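Side-chain contacts in homoserine kinase (Listeria monocytogenes, PDB 3HUL), which probably phosphorylates L-homoserine with ATP to give O-phospho-L-homoserine, the fourth of five steps from L-aspartate to L-threonine: residues A[224-227]-A[228-231]; A[53-57]-A[58-62]; A[200-203]-A[204-207]; A[107-110]-A[111-114]. All blocks are in the same frame, centred on the assembly; numbering follows the deposited sequence.

Contact 1 of 4, residues A[224-227]-A[228-231]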
loop_
_atom_site.group_PDB
_atom_site.type_symbol
_atom_site.label_atom_id
_atom_site.label_comp_id
_atom_site.label_asym_id
_atom_site.label_seq_id
_atom_site.Cartn_x
_atom_site.Cartn_y
_atom_site.Cartn_z
ATOM N N VAL A 224 -26.033 -23.654 -5.148
ATOM C CA VAL A 224 -26.632 -22.530 -4.426
ATOM C C VAL A 224 -27.382 -22.952 -3.140
ATOM O O VAL A 224 -27.156 -22.343 -2.098
ATOM C CB VAL A 224 -27.504 -21.624 -5.362
ATOM C CG1 VAL A 224 -28.435 -20.680 -4.567
ATOM C CG2 VAL A 224 -26.618 -20.823 -6.349
ATOM N N PRO A 225 -28.265 -23.986 -3.191
ATOM C CA PRO A 225 -29.010 -24.310 -1.948
ATOM C C PRO A 225 -28.145 -24.764 -0.742
ATOM O O PRO A 225 -28.651 -24.840 0.380
ATOM C CB PRO A 225 -29.970 -25.436 -2.384
ATOM C CG PRO A 225 -29.405 -25.980 -3.619
ATOM C CD PRO A 225 -28.699 -24.844 -4.313
ATOM N N HIS A 226 -26.857 -25.032 -0.980
ATOM C CA HIS A 226 -25.931 -25.443 0.072
ATOM C C HIS A 226 -25.011 -24.315 0.507
ATOM O O HIS A 226 -24.098 -24.531 1.310
ATOM C CB HIS A 226 -25.076 -26.619 -0.405
ATOM C CG HIS A 226 -25.869 -27.853 -0.695
ATOM N ND1 HIS A 226 -26.219 -28.761 0.286
ATOM C CD2 HIS A 226 -26.379 -28.331 -1.856
ATOM C CE1 HIS A 226 -26.918 -29.742 -0.261
ATOM N NE2 HIS A 226 -27.028 -29.506 -1.558
ATOM N N LEU A 227 -25.258 -23.120 -0.026
ATOM C CA LEU A 227 -24.384 -21.976 0.205
ATOM C C LEU A 227 -24.419 -21.511 1.655
ATOM O O LEU A 227 -23.363 -21.346 2.276
ATOM C CB LEU A 227 -24.719 -20.828 -0.757
ATOM C CG LEU A 227 -23.721 -19.676 -0.838
ATOM C CD1 LEU A 227 -22.316 -20.180 -1.112
ATOM C CD2 LEU A 227 -24.172 -18.703 -1.921
ATOM N N ALA A 228 -25.630 -21.321 2.185
ATOM C CA ALA A 228 -25.823 -20.947 3.593
ATOM C C ALA A 228 -25.127 -21.927 4.529
ATOM O O ALA A 228 -24.505 -21.515 5.511
ATOM C CB ALA A 228 -27.311 -20.849 3.933
ATOM N N GLN A 229 -25.227 -23.222 4.204
ATOM C CA GLN A 229 -24.656 -24.299 5.003
ATOM C C GLN A 229 -23.125 -24.278 4.935
ATOM O O GLN A 229 -22.455 -24.445 5.943
ATOM C CB GLN A 229 -25.209 -25.646 4.498
ATOM C CG GLN A 229 -24.472 -26.908 4.956
ATOM C CD GLN A 229 -24.793 -28.121 4.081
ATOM O OE1 GLN A 229 -25.002 -27.991 2.870
ATOM N NE2 GLN A 229 -24.824 -29.301 4.688
ATOM N N ILE A 230 -22.594 -24.089 3.727
ATOM C CA ILE A 230 -21.162 -23.955 3.513
ATOM C C ILE A 230 -20.624 -22.738 4.286
ATOM O O ILE A 230 -19.651 -22.868 5.018
ATOM C CB ILE A 230 -20.822 -23.873 2.002
ATOM C CG1 ILE A 230 -21.039 -25.242 1.350
ATOM C CG2 ILE A 230 -19.369 -23.349 1.774
ATOM C CD1 ILE A 230 -20.918 -25.246 -0.166
ATOM N N ARG A 231 -21.291 -21.593 4.152
ATOM C CA ARG A 231 -21.004 -20.393 4.953
ATOM C C ARG A 231 -20.960 -20.639 6.451
ATOM O O ARG A 231 -19.972 -20.311 7.114
ATOM C CB ARG A 231 -22.032 -19.290 4.684
ATOM C CG ARG A 231 -21.596 -18.330 3.652
ATOM C CD ARG A 231 -22.670 -17.337 3.213
ATOM N NE ARG A 231 -22.279 -16.838 1.897
ATOM C CZ ARG A 231 -23.090 -16.345 0.968
ATOM N NH1 ARG A 231 -24.393 -16.279 1.173
ATOM N NH2 ARG A 231 -22.586 -15.932 -0.186
HETATM O O HOH W 1 -28.123 -21.815 0.261
#
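The H226 ring stands beside its backbone N, with CG anti to the carbonyl carbon (chi1 -64°), while Q229 sends CG anti to its own N (chi1 165°) and runs on extended; both side chains therefore point the same way and lie alongside each other. Ring and amide are 23° apart, nearly coplanar, and H226 ND1 donates to Q229 OE1 over 3.0 Å. OE1 lies in the ring plane and ND1 in the carbonyl plane of the amide. This usage puts a proton on ND1. H226 is also the N-cap position, its O accepting from I230 N at 2.9 Å. One residue on, R231 N bonds to L227 O (2.8 Å), and the L227 side chain covers one face of the R231 guanidinium: CG sits over its centre, 3.8 Å above the plane, and CD2 is 3.6 Å from NH2. A water bridges V224 O and A228 N across the helix start. Beyond the two segments, E211 forms a salt bridge with R231 NE and A242 O accepts from R231 NH2. Helix 227-235 begins against the antiparallel sheet, L227 touching V251, and I230 reaching A242 and V253 on strands 241-244 and 251-255.

Contact 2 of 4, residues A[53-57]-A[58-62]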
loop_
_atom_site.group_PDB
_atom_site.type_symbol
_atom_site.label_atom_id
_atom_site.label_comp_id
_atom_site.label_asym_id
_atom_site.label_seq_id
_atom_site.Cartn_x
_atom_site.Cartn_y
_atom_site.Cartn_z
ATOM N N ASP A 53 -8.701 -29.510 -33.265
ATOM C CA ASP A 53 -8.249 -28.926 -34.512
ATOM C C ASP A 53 -8.350 -27.412 -34.479
ATOM O O ASP A 53 -8.555 -26.823 -33.420
ATOM C CB ASP A 53 -9.086 -29.494 -35.665
ATOM C CG ASP A 53 -10.562 -29.101 -35.570
ATOM O OD1 ASP A 53 -11.022 -28.667 -34.480
ATOM O OD2 ASP A 53 -11.259 -29.221 -36.596
ATOM N N GLU A 54 -8.252 -26.793 -35.648
ATOM C CA GLU A 54 -8.281 -25.343 -35.781
ATOM C C GLU A 54 -9.498 -24.638 -35.158
ATOM O O GLU A 54 -9.505 -23.407 -35.067
ATOM C CB GLU A 54 -8.126 -24.923 -37.262
ATOM C CG GLU A 54 -9.444 -24.794 -38.077
ATOM C CD GLU A 54 -9.592 -25.858 -39.172
ATOM O OE1 GLU A 54 -10.348 -26.845 -38.968
ATOM O OE2 GLU A 54 -8.954 -25.698 -40.243
ATOM N N THR A 55 -10.524 -25.398 -34.770
ATOM C CA THR A 55 -11.743 -24.805 -34.195
ATOM C C THR A 55 -11.649 -24.663 -32.674
ATOM O O THR A 55 -12.389 -23.877 -32.078
ATOM C CB THR A 55 -13.070 -25.528 -34.615
ATOM O OG1 THR A 55 -12.991 -26.935 -34.338
ATOM C CG2 THR A 55 -13.380 -25.294 -36.120
ATOM N N ASN A 56 -10.732 -25.408 -32.052
ATOM C CA ASN A 56 -10.376 -25.150 -30.665
ATOM C C ASN A 56 -10.129 -23.660 -30.454
ATOM O O ASN A 56 -9.454 -23.002 -31.268
ATOM C CB ASN A 56 -9.147 -25.944 -30.226
ATOM C CG ASN A 56 -8.870 -25.797 -28.748
ATOM O OD1 ASN A 56 -8.538 -24.706 -28.275
ATOM N ND2 ASN A 56 -9.035 -26.879 -28.002
ATOM N N VAL A 57 -10.699 -23.143 -29.362
ATOM C CA VAL A 57 -10.632 -21.724 -28.994
ATOM C C VAL A 57 -9.200 -21.144 -29.078
ATOM O O VAL A 57 -8.980 -20.078 -29.668
ATOM C CB VAL A 57 -11.287 -21.524 -27.583
ATOM C CG1 VAL A 57 -10.881 -20.228 -26.939
ATOM C CG2 VAL A 57 -12.824 -21.623 -27.695
ATOM N N ILE A 58 -8.240 -21.874 -28.511
ATOM C CA ILE A 58 -6.823 -21.491 -28.520
ATOM C C ILE A 58 -6.331 -21.188 -29.927
ATOM O O ILE A 58 -5.772 -20.121 -30.188
ATOM C CB ILE A 58 -5.942 -22.610 -27.892
ATOM C CG1 ILE A 58 -6.460 -22.971 -26.497
ATOM C CG2 ILE A 58 -4.478 -22.205 -27.885
ATOM C CD1 ILE A 58 -5.852 -24.174 -25.893
ATOM N N ILE A 59 -6.581 -22.117 -30.843
ATOM C CA ILE A 59 -6.138 -21.972 -32.239
ATOM C C ILE A 59 -6.879 -20.864 -33.000
ATOM O O ILE A 59 -6.236 -20.041 -33.677
ATOM C CB ILE A 59 -6.160 -23.350 -32.982
ATOM C CG1 ILE A 59 -5.313 -24.367 -32.200
ATOM C CG2 ILE A 59 -5.617 -23.203 -34.419
ATOM C CD1 ILE A 59 -5.599 -25.834 -32.513
ATOM N N GLU A 60 -8.211 -20.800 -32.877
ATOM C CA GLU A 60 -8.986 -19.709 -33.516
ATOM C C GLU A 60 -8.522 -18.361 -33.010
ATOM O O GLU A 60 -8.443 -17.381 -33.784
ATOM C CB GLU A 60 -10.507 -19.809 -33.252
ATOM C CG GLU A 60 -11.182 -21.146 -33.598
ATOM C CD GLU A 60 -12.715 -21.036 -33.693
ATOM O OE1 GLU A 60 -13.367 -20.713 -32.671
ATOM O OE2 GLU A 60 -13.266 -21.278 -34.797
ATOM N N THR A 61 -8.239 -18.288 -31.700
ATOM C CA THR A 61 -7.757 -17.035 -31.129
ATOM C C THR A 61 -6.401 -16.746 -31.764
ATOM O O THR A 61 -6.157 -15.644 -32.233
ATOM C CB THR A 61 -7.593 -17.070 -29.566
ATOM O OG1 THR A 61 -8.810 -17.466 -28.922
ATOM C CG2 THR A 61 -7.152 -15.722 -29.061
ATOM N N ALA A 62 -5.516 -17.731 -31.751
ATOM C CA ALA A 62 -4.183 -17.544 -32.344
ATOM C C ALA A 62 -4.288 -17.058 -33.804
ATOM O O ALA A 62 -3.721 -16.008 -34.157
ATOM C CB ALA A 62 -3.356 -18.825 -32.243
#
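N56 and I58 meet in an N-terminal helix cap, a local contact where the loop after strand 41-43 turns into helix 57-65. The capping bond runs from I58 N to N56 OD1, 2.9 Å long, with the donor in the plane of the amide carbonyl. CG of N56 is anti to the backbone N (chi1 -174°), which swings OD1 back over the first turn, where it also packs alongside I58 CG1. The other amide atom, ND2, bonds to P51 O, so both ends of the buried amide are engaged and its rotation is fixed. N56 O in turn accepts from E60 N at 3.0 Å.

V57 O takes two donors from T61. The backbone N approaches at 2.8 Å, close to the line of the carbonyl, whereas OG1, at 2.7 Å, comes from above the carbonyl plane, 45° out of it; this bond leaves the hydroxyl turned in on its own helix.

Ahead of the cap, residues D53 to N56 form a type I turn, in which D53 OD1 accepts from T55 OG1 at 2.6 Å. I59 packs against this turn, its CG2 3.7 Å from E54 CA and its CD1 against D53 O. V57 and I58 pack on A92 of helix 88-103, while N56 and I59 both touch I42 of strand 41-43, and N56 and I58 share M76 of strand 72-78, wedging the cap between helix and sheet.

Contact 3 of 4, residues A[200-203]-A[204-207]. With SO4 (sulfate ion), chain D.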
loop_
_atom_site.group_PDB
_atom_site.type_symbol
_atom_site.label_atom_id
_atom_site.label_comp_id
_atom_site.label_asym_id
_atom_site.label_seq_id
_atom_site.Cartn_x
_atom_site.Cartn_y
_atom_site.Cartn_z
ATOM N N ARG A 200 -6.325 -2.931 3.781
ATOM C CA ARG A 200 -5.975 -2.841 5.204
ATOM C C ARG A 200 -5.651 -4.228 5.781
ATOM O O ARG A 200 -5.461 -4.364 6.985
ATOM C CB ARG A 200 -7.144 -2.264 6.037
ATOM C CG ARG A 200 -7.536 -0.818 5.765
ATOM C CD ARG A 200 -6.598 0.216 6.388
ATOM N NE ARG A 200 -6.290 -0.009 7.797
ATOM C CZ ARG A 200 -6.737 0.718 8.813
ATOM N NH1 ARG A 200 -7.554 1.771 8.596
ATOM N NH2 ARG A 200 -6.358 0.387 10.060
ATOM N N ASN A 201 -5.667 -5.254 4.927
ATOM C CA ASN A 201 -5.605 -6.671 5.368
ATOM C C ASN A 201 -6.838 -7.062 6.221
ATOM O O ASN A 201 -6.755 -7.990 7.031
ATOM C CB ASN A 201 -4.315 -6.946 6.144
ATOM C CG ASN A 201 -3.847 -8.429 6.069
ATOM O OD1 ASN A 201 -3.363 -9.011 7.062
ATOM N ND2 ASN A 201 -3.971 -9.018 4.910
ATOM N N ASP A 202 -7.957 -6.354 6.057
ATOM C CA ASP A 202 -9.191 -6.651 6.840
ATOM C C ASP A 202 -10.086 -7.593 6.045
ATOM O O ASP A 202 -11.084 -7.170 5.457
ATOM C CB ASP A 202 -9.958 -5.370 7.194
ATOM C CG ASP A 202 -11.098 -5.613 8.216
ATOM O OD1 ASP A 202 -11.535 -6.770 8.449
ATOM O OD2 ASP A 202 -11.565 -4.622 8.803
ATOM N N MET A 203 -9.680 -8.856 5.988
ATOM C CA MET A 203 -10.325 -9.867 5.128
ATOM C C MET A 203 -11.699 -10.298 5.679
ATOM O O MET A 203 -12.592 -10.745 4.941
ATOM C CB MET A 203 -9.392 -11.065 4.928
ATOM C CG MET A 203 -8.164 -10.747 4.031
ATOM S SD MET A 203 -8.619 -10.209 2.348
ATOM C CE MET A 203 -9.535 -11.543 1.664
ATOM N N THR A 204 -11.867 -10.136 6.979
ATOM C CA THR A 204 -13.180 -10.276 7.596
ATOM C C THR A 204 -14.178 -9.282 7.020
ATOM O O THR A 204 -15.248 -9.671 6.553
ATOM C CB THR A 204 -13.048 -10.125 9.103
ATOM O OG1 THR A 204 -12.573 -11.375 9.601
ATOM C CG2 THR A 204 -14.360 -9.817 9.770
ATOM N N LEU A 205 -13.841 -8.002 7.052
ATOM C CA LEU A 205 -14.739 -7.014 6.440
ATOM C C LEU A 205 -14.856 -7.275 4.934
ATOM O O LEU A 205 -15.955 -7.303 4.414
ATOM C CB LEU A 205 -14.280 -5.578 6.731
ATOM C CG LEU A 205 -14.939 -4.379 6.005
ATOM C CD1 LEU A 205 -16.486 -4.338 6.213
ATOM C CD2 LEU A 205 -14.282 -3.090 6.529
ATOM N N ALA A 206 -13.736 -7.501 4.249
ATOM C CA ALA A 206 -13.782 -7.778 2.812
ATOM C C ALA A 206 -14.731 -8.932 2.497
ATOM O O ALA A 206 -15.489 -8.881 1.520
ATOM C CB ALA A 206 -12.415 -8.123 2.294
ATOM N N GLY A 207 -14.647 -9.990 3.306
ATOM C CA GLY A 207 -15.403 -11.214 3.038
ATOM C C GLY A 207 -16.883 -10.962 3.166
ATOM O O GLY A 207 -17.681 -11.493 2.397
HETATM S S SO4 D . -7.493 3.591 11.876
HETATM O O1 SO4 D . -6.624 4.661 12.373
HETATM O O2 SO4 D . -8.766 3.523 12.600
HETATM O O3 SO4 D . -7.810 3.804 10.469
HETATM O O4 SO4 D . -6.762 2.339 12.036
#
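The D202 carboxylate caps helix 203-210 out of its own plane: L205 N reaches OD1 from above the carboxylate, 56° out of that plane, yet the bond is 3.0 Å long and nearly straight at the hydrogen (167°). CG anti to the backbone N (chi1 -170°) leans the carboxylate over the first turn, where it crosses the L205 side chain; D202 CG and L205 CB come within 3.5 Å and OD2 extends toward L205 CD2. D202 is the N-cap residue, and its backbone O accepts from A206 N at 2.9 Å. The next bond, G207 N to M203 O, is short at 2.7 Å, its donor standing above the carbonyl plane. M203 folds at chi2 and chi3, which keeps its sulfur near the helix: SD lies 4.3 Å from A206 CB, and both residues touch I198 of helix 181-198. That helix ends just before, at a Schellman motif in which N201 has positive phi; hence two helices are joined by an abrupt turn.

Before the turn, R200 binds a sulfate, with NH1 giving 2.8 Å to O3 and NH2 giving 2.8 Å to O4. NH1 has a second acceptor, R149 O of a third subunit, so this guanidinium sits at a subunit interface. The D202 charge would be expected to interact favourably with the helix start, where it accepts from L205 N; R200 presents two N-H groups side by side to an oxyanion, though this one is probably a crystallisation component.

Contact 4 of 4, residues A[107-110]-A[111-114]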
loop_
_atom_site.group_PDB
_atom_site.type_symbol
_atom_site.label_atom_id
_atom_site.label_comp_id
_atom_site.label_asym_id
_atom_site.label_seq_id
_atom_site.Cartn_x
_atom_site.Cartn_y
_atom_site.Cartn_z
ATOM N N ASN A 107 5.625 -9.700 -30.194
ATOM C CA ASN A 107 6.206 -8.948 -29.098
ATOM C C ASN A 107 5.179 -7.966 -28.476
ATOM O O ASN A 107 5.469 -6.803 -28.214
ATOM C CB ASN A 107 7.504 -8.248 -29.573
ATOM C CG ASN A 107 8.286 -7.608 -28.431
ATOM O OD1 ASN A 107 8.170 -8.020 -27.273
ATOM N ND2 ASN A 107 9.077 -6.592 -28.750
ATOM N N LEU A 108 3.961 -8.445 -28.262
ATOM C CA LEU A 108 2.941 -7.647 -27.582
ATOM C C LEU A 108 3.316 -7.435 -26.128
ATOM O O LEU A 108 3.901 -8.314 -25.505
ATOM C CB LEU A 108 1.587 -8.344 -27.661
ATOM C CG LEU A 108 1.079 -8.547 -29.089
ATOM C CD1 LEU A 108 -0.054 -9.550 -29.103
ATOM C CD2 LEU A 108 0.664 -7.240 -29.671
ATOM N N SER A 109 3.032 -6.249 -25.615
ATOM C CA SER A 109 3.143 -5.985 -24.189
ATOM C C SER A 109 2.004 -6.688 -23.424
ATOM O O SER A 109 0.948 -7.023 -24.005
ATOM C CB SER A 109 3.053 -4.482 -23.959
ATOM O OG SER A 109 1.781 -4.027 -24.367
ATOM N N LYS A 110 2.232 -6.909 -22.125
ATOM C CA LYS A 110 1.204 -7.407 -21.210
ATOM C C LYS A 110 -0.074 -6.570 -21.339
ATOM O O LYS A 110 -1.169 -7.101 -21.432
ATOM C CB LYS A 110 1.730 -7.399 -19.772
ATOM C CG LYS A 110 2.521 -8.651 -19.397
ATOM C CD LYS A 110 3.561 -8.413 -18.268
ATOM C CE LYS A 110 3.067 -7.446 -17.166
ATOM N NZ LYS A 110 3.234 -5.980 -17.502
ATOM N N GLU A 111 0.098 -5.252 -21.392
ATOM C CA GLU A 111 -1.015 -4.329 -21.559
ATOM C C GLU A 111 -1.848 -4.672 -22.806
ATOM O O GLU A 111 -3.089 -4.713 -22.745
ATOM C CB GLU A 111 -0.497 -2.890 -21.650
ATOM C CG GLU A 111 0.243 -2.372 -20.394
ATOM C CD GLU A 111 1.739 -2.786 -20.277
ATOM O OE1 GLU A 111 2.323 -3.340 -21.225
ATOM O OE2 GLU A 111 2.341 -2.536 -19.206
ATOM N N GLU A 112 -1.167 -4.917 -23.929
ATOM C CA GLU A 112 -1.855 -5.191 -25.216
ATOM C C GLU A 112 -2.544 -6.540 -25.161
ATOM O O GLU A 112 -3.654 -6.684 -25.637
ATOM C CB GLU A 112 -0.882 -5.141 -26.417
ATOM C CG GLU A 112 -0.474 -3.715 -26.848
ATOM C CD GLU A 112 0.611 -3.727 -27.946
ATOM O OE1 GLU A 112 0.232 -3.708 -29.148
ATOM O OE2 GLU A 112 1.825 -3.789 -27.614
ATOM N N LYS A 113 -1.882 -7.516 -24.553
ATOM C CA LYS A 113 -2.460 -8.844 -24.381
ATOM C C LYS A 113 -3.765 -8.813 -23.589
ATOM O O LYS A 113 -4.699 -9.559 -23.910
ATOM C CB LYS A 113 -1.478 -9.781 -23.703
ATOM C CG LYS A 113 -0.261 -10.140 -24.540
ATOM C CD LYS A 113 0.712 -11.005 -23.718
ATOM C CE LYS A 113 2.094 -11.022 -24.366
ATOM N NZ LYS A 113 3.040 -11.856 -23.566
ATOM N N VAL A 114 -3.801 -7.976 -22.542
ATOM C CA VAL A 114 -4.997 -7.813 -21.724
ATOM C C VAL A 114 -6.037 -7.148 -22.585
ATOM O O VAL A 114 -7.172 -7.641 -22.665
ATOM C CB VAL A 114 -4.776 -6.988 -20.393
ATOM C CG1 VAL A 114 -6.108 -6.671 -19.726
ATOM C CG2 VAL A 114 -3.883 -7.750 -19.416
#
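S109 and E112 form a capping box at the start of helix 110-121, and the E112 side chain can be followed atom by atom through it. Its CB lies 3.5 Å from S109 OG, and CG stays beside the same hydroxyl oxygen. The chain is extended beyond CG (chi2 174°), so it carries CD back past the helix start until OE1 meets the L108 methyl CD2 at 3.6 Å, the two side chains crossing at about a right angle. OE2 turns instead to S109, where the backbone N donates to it in a weak but straight bond of 3.4 Å. The reciprocal half of the box is E112 N to S109 OG, 3.1 Å. S109 can offer OG there because its chi1 of 64° holds the hydroxyl between its own N and carbonyl carbon, facing the first turn. The negative carboxylate near the amino end of the helix would be expected to interact favourably with its dipole.

Behind the box, S109 O accepts from K113 N at 2.9 Å. K113 then runs extended along the loop, CG 4.0 Å from L108 CB, and its ammonium group forms a salt bridge with E98 of helix 88-103. V114, which is buried, touches A128, V131 and L132 of helix 127-132 and so ties helix 110-121 to it. At the outer surface E111 bends at chi2, and the long salt bridge between K110 NZ and E111 OE2 spans 3.9 Å.

All four contacts are helix starts, met along the chain in the order 2, 4, 3, 1. The helical half of contact 2 and all of contact 4 lie in the N-terminal GHMP kinase range, their centres about 19 Å apart, and both pack against helix 88-103, which carries part of the predicted ATP-binding segment. Contacts 3 and 1 belong to the C-terminal GHMP range and open the successive helices 203-210 and 227-235; their centres are about 21 Å apart. Between the halves, centres lie about 32 to 40 Å apart. Side-chain caps open the helices of contacts 2, 3 and 4, while contact 1 has H226 at the N-cap position without such a bond; contacts 3 and 4 also reach neighbouring subunits.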